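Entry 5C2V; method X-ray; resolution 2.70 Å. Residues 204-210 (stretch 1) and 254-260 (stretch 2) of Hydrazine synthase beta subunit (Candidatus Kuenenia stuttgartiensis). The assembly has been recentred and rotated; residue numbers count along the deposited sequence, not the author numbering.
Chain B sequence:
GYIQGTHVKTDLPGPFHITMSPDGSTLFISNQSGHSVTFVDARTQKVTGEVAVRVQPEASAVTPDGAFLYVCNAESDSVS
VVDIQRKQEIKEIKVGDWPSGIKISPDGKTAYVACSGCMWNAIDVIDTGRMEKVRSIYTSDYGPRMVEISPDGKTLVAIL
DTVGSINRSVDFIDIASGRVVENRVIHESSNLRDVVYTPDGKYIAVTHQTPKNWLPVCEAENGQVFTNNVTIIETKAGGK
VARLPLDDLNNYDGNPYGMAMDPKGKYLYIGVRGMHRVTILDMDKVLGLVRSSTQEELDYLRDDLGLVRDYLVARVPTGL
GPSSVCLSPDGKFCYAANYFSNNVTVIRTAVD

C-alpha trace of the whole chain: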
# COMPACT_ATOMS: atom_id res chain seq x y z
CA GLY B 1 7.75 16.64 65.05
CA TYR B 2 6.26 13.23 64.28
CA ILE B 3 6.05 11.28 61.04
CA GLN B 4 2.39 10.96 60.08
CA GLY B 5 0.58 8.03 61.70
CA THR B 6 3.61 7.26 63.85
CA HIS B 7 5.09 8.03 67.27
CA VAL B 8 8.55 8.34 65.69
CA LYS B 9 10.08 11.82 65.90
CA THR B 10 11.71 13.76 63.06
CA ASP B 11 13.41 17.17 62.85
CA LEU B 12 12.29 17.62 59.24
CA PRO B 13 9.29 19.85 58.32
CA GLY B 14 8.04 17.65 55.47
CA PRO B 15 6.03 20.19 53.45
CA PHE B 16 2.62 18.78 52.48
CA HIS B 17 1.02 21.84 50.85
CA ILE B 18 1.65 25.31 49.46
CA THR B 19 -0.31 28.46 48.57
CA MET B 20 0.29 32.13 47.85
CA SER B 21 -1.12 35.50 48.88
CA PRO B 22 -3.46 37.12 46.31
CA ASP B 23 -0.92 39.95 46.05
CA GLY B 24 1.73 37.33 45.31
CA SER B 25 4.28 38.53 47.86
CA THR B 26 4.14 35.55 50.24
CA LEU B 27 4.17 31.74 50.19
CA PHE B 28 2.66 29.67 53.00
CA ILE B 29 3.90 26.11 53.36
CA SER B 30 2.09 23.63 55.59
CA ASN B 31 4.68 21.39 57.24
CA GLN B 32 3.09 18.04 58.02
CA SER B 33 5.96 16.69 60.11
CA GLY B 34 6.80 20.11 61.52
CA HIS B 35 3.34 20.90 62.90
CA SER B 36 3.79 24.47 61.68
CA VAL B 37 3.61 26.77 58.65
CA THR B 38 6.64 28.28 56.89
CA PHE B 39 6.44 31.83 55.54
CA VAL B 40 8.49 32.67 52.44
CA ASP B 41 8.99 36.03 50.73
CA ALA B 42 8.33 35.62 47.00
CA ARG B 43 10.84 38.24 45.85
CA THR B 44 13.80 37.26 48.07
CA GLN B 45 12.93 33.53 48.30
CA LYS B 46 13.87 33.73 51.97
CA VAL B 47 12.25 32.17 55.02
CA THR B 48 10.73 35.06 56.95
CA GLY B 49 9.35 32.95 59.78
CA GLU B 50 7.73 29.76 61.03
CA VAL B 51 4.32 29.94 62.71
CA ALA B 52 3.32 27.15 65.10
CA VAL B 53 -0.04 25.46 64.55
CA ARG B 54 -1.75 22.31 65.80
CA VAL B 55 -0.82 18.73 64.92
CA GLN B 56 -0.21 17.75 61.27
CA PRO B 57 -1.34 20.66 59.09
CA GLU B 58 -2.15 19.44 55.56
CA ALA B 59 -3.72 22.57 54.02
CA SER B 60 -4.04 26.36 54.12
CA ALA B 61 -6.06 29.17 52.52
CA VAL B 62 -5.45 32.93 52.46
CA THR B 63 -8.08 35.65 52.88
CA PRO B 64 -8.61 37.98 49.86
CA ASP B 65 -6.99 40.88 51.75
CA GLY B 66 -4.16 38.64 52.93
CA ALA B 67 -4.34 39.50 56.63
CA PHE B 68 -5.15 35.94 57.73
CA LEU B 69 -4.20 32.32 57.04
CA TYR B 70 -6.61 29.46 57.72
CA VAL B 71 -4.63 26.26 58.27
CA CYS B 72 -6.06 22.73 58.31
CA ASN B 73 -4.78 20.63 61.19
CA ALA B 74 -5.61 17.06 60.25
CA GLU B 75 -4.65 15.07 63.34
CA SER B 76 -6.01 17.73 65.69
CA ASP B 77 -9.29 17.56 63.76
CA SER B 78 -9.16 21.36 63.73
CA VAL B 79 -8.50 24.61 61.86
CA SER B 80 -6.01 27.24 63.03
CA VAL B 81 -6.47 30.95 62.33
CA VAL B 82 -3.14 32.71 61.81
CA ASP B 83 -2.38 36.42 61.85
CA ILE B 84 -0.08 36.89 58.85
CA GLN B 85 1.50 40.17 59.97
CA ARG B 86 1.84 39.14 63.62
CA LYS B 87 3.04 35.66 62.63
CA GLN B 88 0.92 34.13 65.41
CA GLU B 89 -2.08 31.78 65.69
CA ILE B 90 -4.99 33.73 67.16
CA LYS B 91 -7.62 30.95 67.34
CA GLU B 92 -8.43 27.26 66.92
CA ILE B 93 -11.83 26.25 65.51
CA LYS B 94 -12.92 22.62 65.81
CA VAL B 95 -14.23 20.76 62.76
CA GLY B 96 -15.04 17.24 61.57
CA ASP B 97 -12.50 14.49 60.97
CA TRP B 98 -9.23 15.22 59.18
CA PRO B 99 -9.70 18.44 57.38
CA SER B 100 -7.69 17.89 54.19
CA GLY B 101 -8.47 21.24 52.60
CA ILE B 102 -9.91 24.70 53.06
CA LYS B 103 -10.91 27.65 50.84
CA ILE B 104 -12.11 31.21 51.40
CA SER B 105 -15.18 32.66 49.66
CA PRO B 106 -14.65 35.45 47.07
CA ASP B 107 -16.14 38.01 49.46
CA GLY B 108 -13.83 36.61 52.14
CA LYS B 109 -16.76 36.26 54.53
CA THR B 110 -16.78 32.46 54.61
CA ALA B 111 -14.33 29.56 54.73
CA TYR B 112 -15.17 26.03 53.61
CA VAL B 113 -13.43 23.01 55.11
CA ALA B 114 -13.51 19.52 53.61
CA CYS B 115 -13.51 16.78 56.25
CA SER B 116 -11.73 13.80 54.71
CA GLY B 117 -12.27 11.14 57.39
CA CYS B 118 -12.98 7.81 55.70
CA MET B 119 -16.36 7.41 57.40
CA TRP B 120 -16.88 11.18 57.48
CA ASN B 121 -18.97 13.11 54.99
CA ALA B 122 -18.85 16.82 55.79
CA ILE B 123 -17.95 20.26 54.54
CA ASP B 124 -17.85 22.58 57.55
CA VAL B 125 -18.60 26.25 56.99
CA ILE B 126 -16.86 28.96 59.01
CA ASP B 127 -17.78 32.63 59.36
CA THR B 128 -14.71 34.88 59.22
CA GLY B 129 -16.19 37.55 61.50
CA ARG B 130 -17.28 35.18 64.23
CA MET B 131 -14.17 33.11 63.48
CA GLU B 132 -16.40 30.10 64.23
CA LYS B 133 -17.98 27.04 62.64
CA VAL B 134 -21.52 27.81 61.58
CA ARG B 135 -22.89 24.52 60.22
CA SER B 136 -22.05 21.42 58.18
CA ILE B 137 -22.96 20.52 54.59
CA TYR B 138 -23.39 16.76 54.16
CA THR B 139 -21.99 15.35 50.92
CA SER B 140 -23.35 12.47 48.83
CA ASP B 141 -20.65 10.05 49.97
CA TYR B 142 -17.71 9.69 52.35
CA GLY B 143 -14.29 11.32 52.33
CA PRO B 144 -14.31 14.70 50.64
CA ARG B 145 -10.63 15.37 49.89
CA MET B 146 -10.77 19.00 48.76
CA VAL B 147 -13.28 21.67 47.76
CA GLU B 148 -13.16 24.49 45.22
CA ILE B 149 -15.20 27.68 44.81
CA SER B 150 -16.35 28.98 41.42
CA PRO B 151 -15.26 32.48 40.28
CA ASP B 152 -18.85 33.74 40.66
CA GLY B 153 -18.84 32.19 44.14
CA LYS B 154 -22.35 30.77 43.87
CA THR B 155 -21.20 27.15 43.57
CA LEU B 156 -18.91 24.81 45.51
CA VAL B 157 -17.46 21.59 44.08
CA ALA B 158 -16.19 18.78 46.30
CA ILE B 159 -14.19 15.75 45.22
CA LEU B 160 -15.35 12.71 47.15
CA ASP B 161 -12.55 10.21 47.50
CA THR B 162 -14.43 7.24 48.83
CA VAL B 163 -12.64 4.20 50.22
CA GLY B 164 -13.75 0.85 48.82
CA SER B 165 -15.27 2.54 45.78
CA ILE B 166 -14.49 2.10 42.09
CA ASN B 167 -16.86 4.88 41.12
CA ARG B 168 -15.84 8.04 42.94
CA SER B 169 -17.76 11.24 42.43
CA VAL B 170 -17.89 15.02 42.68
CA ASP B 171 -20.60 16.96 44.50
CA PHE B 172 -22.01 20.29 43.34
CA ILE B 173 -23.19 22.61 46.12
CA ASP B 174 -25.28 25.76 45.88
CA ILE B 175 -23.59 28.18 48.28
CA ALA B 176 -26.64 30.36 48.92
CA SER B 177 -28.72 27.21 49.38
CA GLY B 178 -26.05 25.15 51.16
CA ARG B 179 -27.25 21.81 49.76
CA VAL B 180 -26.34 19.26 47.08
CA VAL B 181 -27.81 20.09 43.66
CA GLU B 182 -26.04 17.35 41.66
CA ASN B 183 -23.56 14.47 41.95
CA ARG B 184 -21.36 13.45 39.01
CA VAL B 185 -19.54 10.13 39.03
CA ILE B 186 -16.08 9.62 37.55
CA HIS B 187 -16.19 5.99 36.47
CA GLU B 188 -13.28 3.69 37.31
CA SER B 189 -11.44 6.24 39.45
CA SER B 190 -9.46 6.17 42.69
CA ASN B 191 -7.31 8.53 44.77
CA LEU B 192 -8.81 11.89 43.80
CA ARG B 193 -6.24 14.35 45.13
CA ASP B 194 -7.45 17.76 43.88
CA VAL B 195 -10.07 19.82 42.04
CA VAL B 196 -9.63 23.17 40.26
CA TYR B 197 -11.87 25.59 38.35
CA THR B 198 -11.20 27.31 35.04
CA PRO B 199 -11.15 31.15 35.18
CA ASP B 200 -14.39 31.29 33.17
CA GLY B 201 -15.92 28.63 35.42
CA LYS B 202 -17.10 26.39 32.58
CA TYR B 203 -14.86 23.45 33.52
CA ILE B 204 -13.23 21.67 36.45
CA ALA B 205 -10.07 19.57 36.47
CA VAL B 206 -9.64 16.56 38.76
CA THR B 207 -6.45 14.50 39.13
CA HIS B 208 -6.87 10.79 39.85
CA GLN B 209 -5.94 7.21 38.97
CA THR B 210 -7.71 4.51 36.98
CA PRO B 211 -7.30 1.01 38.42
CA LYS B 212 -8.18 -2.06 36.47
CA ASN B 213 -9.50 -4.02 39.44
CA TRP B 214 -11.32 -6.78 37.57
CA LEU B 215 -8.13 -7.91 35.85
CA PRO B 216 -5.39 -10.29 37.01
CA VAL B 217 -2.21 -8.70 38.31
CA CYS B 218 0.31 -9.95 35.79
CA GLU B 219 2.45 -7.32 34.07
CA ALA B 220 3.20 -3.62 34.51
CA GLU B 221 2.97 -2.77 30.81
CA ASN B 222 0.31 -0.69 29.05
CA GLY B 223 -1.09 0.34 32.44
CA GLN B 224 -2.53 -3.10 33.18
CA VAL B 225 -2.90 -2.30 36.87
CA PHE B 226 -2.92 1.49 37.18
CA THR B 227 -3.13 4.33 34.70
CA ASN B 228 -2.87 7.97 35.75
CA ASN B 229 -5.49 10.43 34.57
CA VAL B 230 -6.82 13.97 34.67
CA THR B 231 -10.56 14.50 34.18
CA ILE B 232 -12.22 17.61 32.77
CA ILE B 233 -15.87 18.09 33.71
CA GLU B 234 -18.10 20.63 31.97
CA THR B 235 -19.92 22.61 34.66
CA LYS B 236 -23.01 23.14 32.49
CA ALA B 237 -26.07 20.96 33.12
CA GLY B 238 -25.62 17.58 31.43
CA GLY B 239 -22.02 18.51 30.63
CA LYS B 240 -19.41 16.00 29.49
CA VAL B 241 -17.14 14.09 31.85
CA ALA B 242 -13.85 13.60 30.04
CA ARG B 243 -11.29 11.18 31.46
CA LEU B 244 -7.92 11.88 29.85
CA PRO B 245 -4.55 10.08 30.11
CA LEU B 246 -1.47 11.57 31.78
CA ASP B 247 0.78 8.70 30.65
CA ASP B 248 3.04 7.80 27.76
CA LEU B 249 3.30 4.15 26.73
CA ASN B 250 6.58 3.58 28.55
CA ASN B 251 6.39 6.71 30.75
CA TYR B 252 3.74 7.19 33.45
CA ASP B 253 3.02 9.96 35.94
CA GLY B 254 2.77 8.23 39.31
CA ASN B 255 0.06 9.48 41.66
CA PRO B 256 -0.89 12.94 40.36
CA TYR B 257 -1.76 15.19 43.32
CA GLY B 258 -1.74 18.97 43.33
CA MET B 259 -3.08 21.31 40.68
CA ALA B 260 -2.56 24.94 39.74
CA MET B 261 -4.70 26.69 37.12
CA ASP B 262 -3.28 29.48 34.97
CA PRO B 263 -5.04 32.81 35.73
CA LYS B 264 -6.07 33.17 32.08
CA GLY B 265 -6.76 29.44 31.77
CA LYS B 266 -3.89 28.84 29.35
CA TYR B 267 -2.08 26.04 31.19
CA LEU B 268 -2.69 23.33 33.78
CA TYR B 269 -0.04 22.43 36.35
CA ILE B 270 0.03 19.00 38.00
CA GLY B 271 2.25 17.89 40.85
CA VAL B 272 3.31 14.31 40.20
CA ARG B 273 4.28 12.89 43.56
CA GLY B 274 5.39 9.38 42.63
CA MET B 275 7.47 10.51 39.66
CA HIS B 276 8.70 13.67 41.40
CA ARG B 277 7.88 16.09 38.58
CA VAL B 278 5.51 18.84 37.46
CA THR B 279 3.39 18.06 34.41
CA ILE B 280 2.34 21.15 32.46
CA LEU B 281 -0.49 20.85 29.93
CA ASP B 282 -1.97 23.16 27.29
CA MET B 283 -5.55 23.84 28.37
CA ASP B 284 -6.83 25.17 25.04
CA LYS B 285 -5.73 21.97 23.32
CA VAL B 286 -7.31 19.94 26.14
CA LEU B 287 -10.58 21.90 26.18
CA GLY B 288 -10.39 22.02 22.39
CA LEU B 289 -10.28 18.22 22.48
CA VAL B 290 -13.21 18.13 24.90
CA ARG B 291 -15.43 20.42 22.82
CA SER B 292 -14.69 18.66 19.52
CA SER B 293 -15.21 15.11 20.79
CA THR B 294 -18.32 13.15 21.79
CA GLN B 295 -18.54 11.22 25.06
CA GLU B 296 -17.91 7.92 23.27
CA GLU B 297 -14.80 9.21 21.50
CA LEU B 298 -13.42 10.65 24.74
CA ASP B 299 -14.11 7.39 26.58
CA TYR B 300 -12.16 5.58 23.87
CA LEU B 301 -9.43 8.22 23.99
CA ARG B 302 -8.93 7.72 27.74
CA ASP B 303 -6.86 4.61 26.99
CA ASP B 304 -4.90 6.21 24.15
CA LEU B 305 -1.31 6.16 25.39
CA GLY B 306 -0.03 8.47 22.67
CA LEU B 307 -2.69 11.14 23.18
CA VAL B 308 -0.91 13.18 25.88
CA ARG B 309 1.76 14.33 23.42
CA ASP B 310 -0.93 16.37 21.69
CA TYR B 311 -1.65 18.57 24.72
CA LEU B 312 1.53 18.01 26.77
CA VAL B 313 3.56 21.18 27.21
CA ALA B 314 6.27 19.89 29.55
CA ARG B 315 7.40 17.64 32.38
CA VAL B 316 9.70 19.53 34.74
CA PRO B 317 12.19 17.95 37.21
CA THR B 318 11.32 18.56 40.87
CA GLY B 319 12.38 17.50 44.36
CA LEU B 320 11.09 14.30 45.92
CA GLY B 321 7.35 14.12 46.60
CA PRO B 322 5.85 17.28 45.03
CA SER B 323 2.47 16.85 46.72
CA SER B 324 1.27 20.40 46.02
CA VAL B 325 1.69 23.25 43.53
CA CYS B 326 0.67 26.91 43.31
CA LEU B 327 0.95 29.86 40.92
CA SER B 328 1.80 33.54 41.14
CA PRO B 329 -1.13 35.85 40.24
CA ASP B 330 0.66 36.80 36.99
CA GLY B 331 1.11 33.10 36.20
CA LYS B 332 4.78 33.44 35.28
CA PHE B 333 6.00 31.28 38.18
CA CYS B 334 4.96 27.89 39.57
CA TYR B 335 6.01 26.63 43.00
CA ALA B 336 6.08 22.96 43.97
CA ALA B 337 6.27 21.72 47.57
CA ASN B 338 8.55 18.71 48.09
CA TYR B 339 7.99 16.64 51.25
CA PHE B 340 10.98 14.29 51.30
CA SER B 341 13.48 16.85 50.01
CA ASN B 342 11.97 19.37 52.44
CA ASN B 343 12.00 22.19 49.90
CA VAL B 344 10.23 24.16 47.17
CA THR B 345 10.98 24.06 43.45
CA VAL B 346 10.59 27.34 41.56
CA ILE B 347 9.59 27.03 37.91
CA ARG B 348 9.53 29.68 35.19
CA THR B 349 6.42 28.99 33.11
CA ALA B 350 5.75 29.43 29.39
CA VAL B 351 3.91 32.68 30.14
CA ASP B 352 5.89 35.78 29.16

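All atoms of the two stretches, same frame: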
# COMPACT_ATOMS: atom_id res chain seq x y z
N ILE B 204 -14.06 22.00 35.30
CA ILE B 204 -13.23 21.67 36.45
C ILE B 204 -12.27 20.54 36.11
O ILE B 204 -12.61 19.61 35.38
CB ILE B 204 -14.07 21.26 37.68
CG1 ILE B 204 -15.09 20.18 37.31
CG2 ILE B 204 -14.77 22.47 38.28
CD1 ILE B 204 -15.88 19.66 38.50
N ALA B 205 -11.06 20.62 36.65
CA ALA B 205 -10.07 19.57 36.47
C ALA B 205 -9.90 18.78 37.76
O ALA B 205 -9.86 19.35 38.85
CB ALA B 205 -8.74 20.15 36.01
N VAL B 206 -9.82 17.45 37.62
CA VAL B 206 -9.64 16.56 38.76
C VAL B 206 -8.57 15.51 38.48
O VAL B 206 -8.71 14.71 37.55
CB VAL B 206 -10.96 15.85 39.14
CG1 VAL B 206 -10.71 14.80 40.21
CG2 VAL B 206 -12.00 16.86 39.60
N THR B 207 -7.51 15.50 39.28
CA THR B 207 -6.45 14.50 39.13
C THR B 207 -6.79 13.22 39.88
O THR B 207 -7.23 13.26 41.03
CB THR B 207 -5.10 15.03 39.64
OG1 THR B 207 -5.29 15.74 40.87
CG2 THR B 207 -4.46 15.95 38.61
N HIS B 208 -6.57 12.08 39.23
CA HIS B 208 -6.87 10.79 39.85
C HIS B 208 -6.18 9.63 39.13
O HIS B 208 -5.41 9.83 38.19
CB HIS B 208 -8.38 10.55 39.88
CG HIS B 208 -8.99 10.38 38.52
ND1 HIS B 208 -9.06 9.16 37.88
CD2 HIS B 208 -9.55 11.28 37.68
CE1 HIS B 208 -9.64 9.31 36.71
NE2 HIS B 208 -9.95 10.59 36.56
N GLN B 209 -6.47 8.42 39.59
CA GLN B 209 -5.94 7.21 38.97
C GLN B 209 -7.07 6.30 38.50
O GLN B 209 -8.17 6.31 39.05
CB GLN B 209 -5.04 6.45 39.94
CG GLN B 209 -3.65 7.04 40.11
CD GLN B 209 -2.74 6.15 40.93
OE1 GLN B 209 -3.14 5.66 41.99
NE2 GLN B 209 -1.52 5.94 40.45
N THR B 210 -6.79 5.53 37.46
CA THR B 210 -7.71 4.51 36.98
C THR B 210 -7.12 3.13 37.21
O THR B 210 -6.19 2.72 36.52
CB THR B 210 -8.02 4.69 35.48
OG1 THR B 210 -8.53 6.01 35.24
CG2 THR B 210 -9.03 3.66 35.00
N GLY B 254 3.25 8.92 38.13
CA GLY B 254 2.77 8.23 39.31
C GLY B 254 2.04 9.14 40.27
O GLY B 254 2.60 10.14 40.72
N ASN B 255 0.81 8.78 40.62
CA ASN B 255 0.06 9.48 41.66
C ASN B 255 0.02 11.00 41.49
O ASN B 255 0.71 11.72 42.21
CB ASN B 255 0.64 9.14 43.04
CG ASN B 255 0.73 7.65 43.29
OD1 ASN B 255 1.81 7.10 43.48
ND2 ASN B 255 -0.42 6.98 43.28
N PRO B 256 -0.75 11.49 40.51
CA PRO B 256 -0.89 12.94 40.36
C PRO B 256 -1.63 13.54 41.55
O PRO B 256 -2.65 12.98 41.96
CB PRO B 256 -1.69 13.09 39.06
CG PRO B 256 -2.49 11.83 38.99
CD PRO B 256 -1.60 10.75 39.56
N TYR B 257 -1.15 14.65 42.11
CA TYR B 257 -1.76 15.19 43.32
C TYR B 257 -2.29 16.61 43.21
O TYR B 257 -3.50 16.83 43.10
CB TYR B 257 -0.75 15.15 44.47
CG TYR B 257 -0.78 13.90 45.31
CD1 TYR B 257 -0.58 12.66 44.74
CD2 TYR B 257 -0.98 13.97 46.69
CE1 TYR B 257 -0.60 11.51 45.51
CE2 TYR B 257 -1.00 12.83 47.46
CZ TYR B 257 -0.81 11.60 46.86
OH TYR B 257 -0.83 10.45 47.62
N GLY B 258 -1.37 17.57 43.24
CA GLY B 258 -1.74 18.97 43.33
C GLY B 258 -1.95 19.61 41.97
O GLY B 258 -1.33 19.22 40.99
N MET B 259 -2.81 20.62 41.93
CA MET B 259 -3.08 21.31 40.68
C MET B 259 -3.07 22.83 40.83
O MET B 259 -3.51 23.37 41.85
CB MET B 259 -4.41 20.86 40.08
CG MET B 259 -4.31 19.60 39.25
SD MET B 259 -5.88 19.19 38.47
CE MET B 259 -6.93 19.05 39.91
N ALA B 260 -2.55 23.49 39.81
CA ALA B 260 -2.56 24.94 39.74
C ALA B 260 -3.07 25.38 38.36
O ALA B 260 -2.54 24.94 37.33
CB ALA B 260 -1.18 25.50 40.01

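Two strands of this chain run almost exactly antiparallel, with 175° between their N-to-C directions, yet no backbone-to-backbone hydrogen bond joins them. The hydrogen bond that the geometry establishes across the contact starts from a side chain: T207 OG1 donates to Y257 O over 3.1 Å. The strand axes approach to 6.0 Å, and the nearest CA atoms in register, T207 CA and P256 CA, lie 5.9 Å apart. Moreover, P256 has no amide hydrogen to offer, so its nitrogen could not serve as a donor in a ladder.

T207 is the centre of the contact, with 88 Å² of its surface covered by the other stretch. Its CA-to-CB bond points toward the opposing strand, and chi1 of 42° (p) places OG1 within reach of the Y257 carbonyl. The same threonine supplies a methyl: T207 CG2 lies 3.5 Å from M259 SD, while T207 CB is 4.0 Å from P256 CB. A beta-branched residue bearing one hydroxyl and one methyl suits this position, since it meets a backbone acceptor and an apolar surface at once.

M259 provides the largest covered area on the second stretch, 83 Å². Its CA-to-CB bond points toward the first strand, and the rotamer m, t, m (chi1 -84°, chi2 -176°, chi3 -58°) extends the chain before turning its terminal methyl. That methyl comes close to backbone atoms, with M259 CE 3.1 Å from A205 O and 3.9 Å from V206 CA. The sulfur, M259 SD, is 3.9 Å from A205 CB, an apolar side-chain contact. A205, whose CA-to-CB bond is also directed toward the partner strand, brings only a methyl group, and the long, flexible methionine covers the distance between them.

P256 covers the other flank of T207. The CA-to-CB bond of P256 points toward the first strand, its ring is puckered C-gamma endo, and the residue as a whole has 64 Å² covered by the other stretch. P256 CG approaches H208 O to 3.6 Å, and P256 CD lies 4.3 Å from Q209 CG, so the compact ring packs against both backbone and aliphatic side-chain atoms. The CA-to-CB bond of H208 points away; H208 ND1 makes a weak hydrogen bond to Q209 O within its own stretch, at 3.2 Å.

The polar end of the contact is formed by two amides. The CA-to-CB bond of Q209 is sideways and that of N255 points away, but both side chains bring their ends nearer to the opposite stretch. Q209 NE2 and N255 ND2 are 3.2 Å apart as modelled; both are donors, so this proximity is not a hydrogen bond. Both amide groups have hydrogen-bonding partners elsewhere in the structure, which helps to account for polar side chains in so buried a setting.

In total, 388 Å² is buried between the stretches, counting both sides, and every residue in them is buried in the assembly. The geometry therefore describes an association built largely on side-chain packing around T207, P256 and M259, and the T207 OG1 to Y257 O hydrogen bond is set among these contacts.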